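Local coordinates for protein exotoxin 6 (Staphylococcus aureus subsp. aureus Mu50, PDB 4ZYS) that is a superantigen-like exotoxin whose precise role is not established, though it probably acts as a secreted protein that interferes with host immune defences, at residues 107-121 with 133-145. Residues are numbered along the deposited sequence; the frame is centred on the assembly and turned at random.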
loop_
_atom_site.group_PDB
_atom_site.type_symbol
_atom_site.label_atom_id
_atom_site.label_comp_id
_atom_site.label_asym_id
_atom_site.label_seq_id
_atom_site.Cartn_x
_atom_site.Cartn_y
_atom_site.Cartn_z
ATOM N N LEU A 107 -1.958 -16.963 0.230
ATOM C CA LEU A 107 -2.738 -15.979 -0.511
ATOM C C LEU A 107 -3.805 -16.719 -1.261
ATOM O O LEU A 107 -3.501 -17.593 -2.065
ATOM C CB LEU A 107 -1.918 -15.055 -1.458
ATOM C CG LEU A 107 -2.779 -14.228 -2.440
ATOM C CD1 LEU A 107 -3.627 -13.141 -1.705
ATOM C CD2 LEU A 107 -1.959 -13.667 -3.578
ATOM N N GLU A 108 -5.057 -16.388 -0.988
ATOM C CA GLU A 108 -6.191 -16.983 -1.690
ATOM C C GLU A 108 -7.044 -15.886 -2.268
ATOM O O GLU A 108 -7.235 -14.863 -1.617
ATOM C CB GLU A 108 -7.026 -17.881 -0.774
ATOM C CG GLU A 108 -6.360 -19.183 -0.384
ATOM C CD GLU A 108 -7.239 -20.008 0.533
ATOM O OE1 GLU A 108 -7.567 -19.518 1.635
ATOM O OE2 GLU A 108 -7.644 -21.121 0.128
ATOM N N ILE A 109 -7.539 -16.089 -3.493
ATOM C CA ILE A 109 -8.422 -15.139 -4.175
ATOM C C ILE A 109 -9.725 -15.870 -4.488
ATOM O O ILE A 109 -9.717 -16.915 -5.143
ATOM C CB ILE A 109 -7.769 -14.471 -5.425
ATOM C CG1 ILE A 109 -6.427 -13.770 -5.039
ATOM C CG2 ILE A 109 -8.764 -13.475 -6.092
ATOM C CD1 ILE A 109 -5.782 -12.914 -6.082
ATOM N N LYS A 110 -10.831 -15.346 -3.958
ATOM C CA LYS A 110 -12.166 -15.913 -4.126
ATOM C C LYS A 110 -13.001 -14.978 -4.969
ATOM O O LYS A 110 -13.211 -13.841 -4.563
ATOM C CB LYS A 110 -12.821 -16.181 -2.744
ATOM C CG LYS A 110 -14.311 -16.526 -2.792
ATOM C CD LYS A 110 -14.779 -17.229 -1.534
ATOM C CE LYS A 110 -16.287 -17.230 -1.383
ATOM N NZ LYS A 110 -16.955 -18.127 -2.354
ATOM N N LYS A 111 -13.484 -15.449 -6.127
ATOM C CA LYS A 111 -14.330 -14.642 -7.011
ATOM C C LYS A 111 -15.787 -15.133 -6.980
ATOM O O LYS A 111 -16.084 -16.231 -7.423
ATOM C CB LYS A 111 -13.796 -14.637 -8.452
ATOM C CG LYS A 111 -14.599 -13.715 -9.378
ATOM C CD LYS A 111 -13.883 -13.538 -10.693
ATOM C CE LYS A 111 -14.786 -13.003 -11.769
ATOM N NZ LYS A 111 -14.064 -12.875 -13.057
ATOM N N GLY A 112 -16.675 -14.290 -6.485
ATOM C CA GLY A 112 -18.097 -14.583 -6.373
ATOM C C GLY A 112 -18.346 -15.817 -5.539
ATOM O O GLY A 112 -17.748 -15.978 -4.474
ATOM N N LYS A 113 -19.184 -16.721 -6.051
ATOM C CA LYS A 113 -19.533 -17.966 -5.368
ATOM C C LYS A 113 -18.448 -19.047 -5.570
ATOM O O LYS A 113 -18.509 -20.075 -4.892
ATOM C CB LYS A 113 -20.915 -18.467 -5.822
ATOM C CG LYS A 113 -22.072 -17.666 -5.231
ATOM C CD LYS A 113 -23.383 -17.945 -5.977
ATOM C CE LYS A 113 -24.573 -17.316 -5.304
ATOM N NZ LYS A 113 -25.128 -18.204 -4.251
ATOM N N GLU A 114 -17.419 -18.780 -6.437
ATOM C CA GLU A 114 -16.328 -19.727 -6.699
ATOM C C GLU A 114 -15.485 -20.006 -5.440
ATOM O O GLU A 114 -15.486 -19.215 -4.497
ATOM C CB GLU A 114 -15.405 -19.242 -7.826
ATOM C CG GLU A 114 -16.029 -19.144 -9.212
ATOM C CD GLU A 114 -15.291 -18.223 -10.172
ATOM O OE1 GLU A 114 -14.036 -18.208 -10.161
ATOM O OE2 GLU A 114 -15.977 -17.518 -10.949
ATOM N N GLU A 115 -14.799 -21.156 -5.425
ATOM C CA GLU A 115 -13.930 -21.567 -4.327
ATOM C C GLU A 115 -12.672 -20.726 -4.333
ATOM O O GLU A 115 -12.305 -20.262 -5.417
ATOM C CB GLU A 115 -13.587 -23.055 -4.441
ATOM C CG GLU A 115 -14.686 -23.938 -3.895
ATOM C CD GLU A 115 -15.157 -23.586 -2.495
ATOM O OE1 GLU A 115 -14.373 -23.730 -1.528
ATOM O OE2 GLU A 115 -16.334 -23.185 -2.367
ATOM N N PRO A 116 -12.021 -20.458 -3.164
ATOM C CA PRO A 116 -10.783 -19.659 -3.194
ATOM C C PRO A 116 -9.676 -20.368 -3.962
ATOM O O PRO A 116 -9.575 -21.592 -3.926
ATOM C CB PRO A 116 -10.406 -19.487 -1.713
ATOM C CG PRO A 116 -11.525 -20.034 -0.922
ATOM C CD PRO A 116 -12.315 -20.938 -1.796
ATOM N N GLN A 117 -8.901 -19.589 -4.722
ATOM C CA GLN A 117 -7.774 -20.067 -5.523
ATOM C C GLN A 117 -6.492 -19.604 -4.866
ATOM O O GLN A 117 -6.293 -18.404 -4.685
ATOM C CB GLN A 117 -7.830 -19.547 -6.992
ATOM C CG GLN A 117 -9.105 -19.819 -7.783
ATOM C CD GLN A 117 -9.298 -18.796 -8.895
ATOM O OE1 GLN A 117 -10.056 -17.825 -8.760
ATOM N NE2 GLN A 117 -8.614 -18.980 -10.021
ATOM N N SER A 118 -5.628 -20.542 -4.509
ATOM C CA SER A 118 -4.322 -20.228 -3.932
ATOM C C SER A 118 -3.372 -19.655 -4.998
ATOM O O SER A 118 -3.413 -20.044 -6.173
ATOM C CB SER A 118 -3.698 -21.460 -3.298
ATOM O OG SER A 118 -3.583 -22.498 -4.252
ATOM N N SER A 119 -2.539 -18.707 -4.568
ATOM C CA SER A 119 -1.552 -18.047 -5.409
ATOM C C SER A 119 -0.298 -17.838 -4.596
ATOM O O SER A 119 -0.377 -17.681 -3.377
ATOM C CB SER A 119 -2.098 -16.716 -5.921
ATOM O OG SER A 119 -1.227 -16.123 -6.871
ATOM N N LEU A 120 0.863 -17.847 -5.251
ATOM C CA LEU A 120 2.120 -17.584 -4.551
ATOM C C LEU A 120 2.269 -16.049 -4.350
ATOM O O LEU A 120 2.126 -15.280 -5.306
ATOM C CB LEU A 120 3.312 -18.180 -5.329
ATOM C CG LEU A 120 4.733 -17.925 -4.804
ATOM C CD1 LEU A 120 4.916 -18.389 -3.354
ATOM C CD2 LEU A 120 5.742 -18.607 -5.682
ATOM N N TYR A 121 2.498 -15.618 -3.102
ATOM C CA TYR A 121 2.722 -14.212 -2.769
ATOM C C TYR A 121 3.982 -14.086 -1.909
ATOM O O TYR A 121 4.089 -14.762 -0.883
ATOM C CB TYR A 121 1.509 -13.608 -2.064
ATOM C CG TYR A 121 1.600 -12.104 -1.928
ATOM C CD1 TYR A 121 1.638 -11.282 -3.049
ATOM C CD2 TYR A 121 1.661 -11.501 -0.681
ATOM C CE1 TYR A 121 1.749 -9.901 -2.933
ATOM C CE2 TYR A 121 1.753 -10.118 -0.552
ATOM C CZ TYR A 121 1.818 -9.322 -1.682
ATOM O OH TYR A 121 1.897 -7.960 -1.573
ATOM N N LEU A 133 0.531 -3.291 0.393
ATOM C CA LEU A 133 -0.262 -4.516 0.365
ATOM C C LEU A 133 -1.567 -4.268 -0.371
ATOM O O LEU A 133 -1.976 -5.100 -1.162
ATOM C CB LEU A 133 -0.532 -5.042 1.789
ATOM C CG LEU A 133 0.667 -5.653 2.490
ATOM C CD1 LEU A 133 0.531 -5.555 3.981
ATOM C CD2 LEU A 133 0.903 -7.084 2.037
ATOM N N ASP A 134 -2.194 -3.116 -0.134
ATOM C CA ASP A 134 -3.464 -2.737 -0.767
ATOM C C ASP A 134 -3.301 -2.662 -2.288
ATOM O O ASP A 134 -4.029 -3.349 -2.999
ATOM C CB ASP A 134 -3.974 -1.404 -0.198
ATOM C CG ASP A 134 -5.188 -0.831 -0.890
ATOM O OD1 ASP A 134 -6.273 -1.451 -0.797
ATOM O OD2 ASP A 134 -5.077 0.270 -1.449
ATOM N N TYR A 135 -2.289 -1.929 -2.765
ATOM C CA TYR A 135 -2.047 -1.781 -4.184
ATOM C C TYR A 135 -1.728 -3.110 -4.859
ATOM O O TYR A 135 -2.310 -3.406 -5.904
ATOM C CB TYR A 135 -0.911 -0.776 -4.452
ATOM C CG TYR A 135 -0.688 -0.541 -5.931
ATOM C CD1 TYR A 135 0.140 -1.373 -6.671
ATOM C CD2 TYR A 135 -1.283 0.530 -6.581
ATOM C CE1 TYR A 135 0.338 -1.173 -8.034
ATOM C CE2 TYR A 135 -1.098 0.740 -7.949
ATOM C CZ TYR A 135 -0.278 -0.112 -8.669
ATOM O OH TYR A 135 -0.069 0.066 -10.012
ATOM N N ARG A 136 -0.752 -3.858 -4.317
ATOM C CA ARG A 136 -0.277 -5.105 -4.923
ATOM C C ARG A 136 -1.356 -6.201 -4.923
ATOM O O ARG A 136 -1.420 -6.990 -5.871
ATOM C CB ARG A 136 1.001 -5.607 -4.232
ATOM C CG ARG A 136 2.213 -4.681 -4.404
ATOM C CD ARG A 136 2.676 -4.630 -5.866
ATOM N NE ARG A 136 3.930 -3.898 -6.017
ATOM C CZ ARG A 136 4.350 -3.369 -7.156
ATOM N NH1 ARG A 136 3.596 -3.436 -8.248
ATOM N NH2 ARG A 136 5.508 -2.745 -7.210
ATOM N N LEU A 137 -2.213 -6.241 -3.902
ATOM C CA LEU A 137 -3.257 -7.263 -3.885
ATOM C C LEU A 137 -4.383 -6.896 -4.886
ATOM O O LEU A 137 -4.881 -7.762 -5.603
ATOM C CB LEU A 137 -3.794 -7.487 -2.466
ATOM C CG LEU A 137 -2.787 -8.157 -1.484
ATOM C CD1 LEU A 137 -3.206 -7.942 -0.042
ATOM C CD2 LEU A 137 -2.569 -9.617 -1.799
ATOM N N ARG A 138 -4.717 -5.610 -4.979
ATOM C CA ARG A 138 -5.718 -5.126 -5.926
ATOM C C ARG A 138 -5.191 -5.295 -7.359
ATOM O O ARG A 138 -5.969 -5.678 -8.207
ATOM C CB ARG A 138 -6.115 -3.661 -5.616
ATOM C CG ARG A 138 -6.909 -3.522 -4.295
ATOM C CD ARG A 138 -7.737 -2.266 -4.275
ATOM N NE ARG A 138 -7.966 -1.783 -2.908
ATOM C CZ ARG A 138 -9.003 -1.041 -2.528
ATOM N NH1 ARG A 138 -9.952 -0.718 -3.395
ATOM N NH2 ARG A 138 -9.098 -0.614 -1.278
ATOM N N GLU A 139 -3.878 -5.109 -7.598
ATOM C CA GLU A 139 -3.202 -5.295 -8.900
ATOM C C GLU A 139 -3.359 -6.732 -9.418
ATOM O O GLU A 139 -3.683 -6.925 -10.586
ATOM C CB GLU A 139 -1.705 -4.949 -8.769
ATOM C CG GLU A 139 -0.900 -5.069 -10.055
ATOM C CD GLU A 139 0.546 -4.650 -9.903
ATOM O OE1 GLU A 139 1.167 -5.012 -8.876
ATOM O OE2 GLU A 139 1.060 -3.960 -10.814
ATOM N N ARG A 140 -3.141 -7.717 -8.540
ATOM C CA ARG A 140 -3.274 -9.153 -8.800
ATOM C C ARG A 140 -4.754 -9.484 -9.123
ATOM O O ARG A 140 -5.018 -10.141 -10.123
ATOM C CB ARG A 140 -2.761 -9.904 -7.553
ATOM C CG ARG A 140 -2.763 -11.427 -7.584
ATOM C CD ARG A 140 -1.559 -12.064 -8.239
ATOM N NE ARG A 140 -0.251 -11.668 -7.691
ATOM C CZ ARG A 140 0.477 -12.405 -6.861
ATOM N NH1 ARG A 140 0.015 -13.564 -6.410
ATOM N NH2 ARG A 140 1.676 -11.993 -6.483
ATOM N N ALA A 141 -5.716 -8.982 -8.310
ATOM C CA ALA A 141 -7.157 -9.169 -8.513
ATOM C C ALA A 141 -7.640 -8.544 -9.847
ATOM O O ALA A 141 -8.514 -9.111 -10.496
ATOM C CB ALA A 141 -7.923 -8.560 -7.355
ATOM N N ILE A 142 -7.055 -7.402 -10.261
ATOM C CA ILE A 142 -7.401 -6.706 -11.506
ATOM C C ILE A 142 -6.858 -7.473 -12.709
ATOM O O ILE A 142 -7.606 -7.760 -13.645
ATOM C CB ILE A 142 -6.903 -5.231 -11.500
ATOM C CG1 ILE A 142 -7.678 -4.378 -10.460
ATOM C CG2 ILE A 142 -6.949 -4.597 -12.894
ATOM C CD1 ILE A 142 -6.937 -3.122 -10.030
ATOM N N LYS A 143 -5.548 -7.776 -12.683
ATOM C CA LYS A 143 -4.844 -8.433 -13.782
ATOM C C LYS A 143 -5.318 -9.851 -13.995
ATOM O O LYS A 143 -5.604 -10.211 -15.129
ATOM C CB LYS A 143 -3.316 -8.396 -13.566
ATOM C CG LYS A 143 -2.697 -7.025 -13.851
ATOM C CD LYS A 143 -1.153 -7.059 -13.901
ATOM C CE LYS A 143 -0.588 -5.678 -14.203
ATOM N NZ LYS A 143 0.861 -5.704 -14.550
ATOM N N GLN A 144 -5.475 -10.637 -12.933
ATOM C CA GLN A 144 -5.862 -12.038 -13.099
ATOM C C GLN A 144 -7.349 -12.349 -12.935
ATOM O O GLN A 144 -7.787 -13.360 -13.478
ATOM C CB GLN A 144 -5.097 -12.926 -12.124
ATOM C CG GLN A 144 -3.619 -13.008 -12.417
ATOM C CD GLN A 144 -2.853 -13.810 -11.399
ATOM O OE1 GLN A 144 -3.334 -14.169 -10.316
ATOM N NE2 GLN A 144 -1.623 -14.081 -11.728
ATOM N N HIS A 145 -8.119 -11.557 -12.182
ATOM C CA HIS A 145 -9.513 -11.955 -11.943
ATOM C C HIS A 145 -10.557 -10.920 -12.378
ATOM O O HIS A 145 -11.738 -11.070 -12.058
ATOM C CB HIS A 145 -9.692 -12.327 -10.461
ATOM C CG HIS A 145 -8.694 -13.343 -10.005
ATOM N ND1 HIS A 145 -8.918 -14.685 -10.180
ATOM C CD2 HIS A 145 -7.458 -13.173 -9.483
ATOM C CE1 HIS A 145 -7.841 -15.301 -9.710
ATOM N NE2 HIS A 145 -6.935 -14.436 -9.282
HETATM O O HOH W 1 -1.996 -17.060 -9.324
#
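Leu107, Ile109 and Tyr121 meet Leu137, Arg140 and His145 where the helix of a beta-grasp domain lies across its sheet, a worked example of how a helix covers an edge hairpin. The connection between strand 107-111 and the outermost strand, 117-119, opens with a type II' turn from Lys111 to Glu114; the axes of strand 107-111 and helix 133-145 approach to 10.5 Å, crossing at -49°.

Apolar packing fills the inner end. CD1 of Leu107 lies 3.7 Å from CD2 of Leu137, which also sits over one face of the Tyr121 ring, while Leu133 CD2 reaches that ring's edge near the hydroxyl. Ile192, on the neighbouring strand 189-196, touches Leu107, Tyr121 and Leu137 and so continues this core.

Aromatic contact takes over further along, at His145. Ile109 makes a CH-pi contact with it, its CG2 3.8 Å from the ring centroid and over the face. The Gln117 amide stands almost perpendicular to the imidazole, with OE1 3.5 Å from His145 CE1.

Polar bonds join the two segments at two places. The extended Lys111 chain carries NZ to His145 O at 3.1 Å, approaching from above the carbonyl plane. Two successive bends in the Arg140 chain (chi2 84°, chi3 55°) turn its guanidinium toward Ser119 and Leu120, whose OG and backbone O lie at its edge, near its plane. NH1 donates to Leu120 O at 2.9 Å and only weakly to Ser119 OG, which a water 2.7 Å away from OG also meets; NH2 of the same guanidinium lies 3.5 Å from Tyr121 CD1, in the plane of the ring.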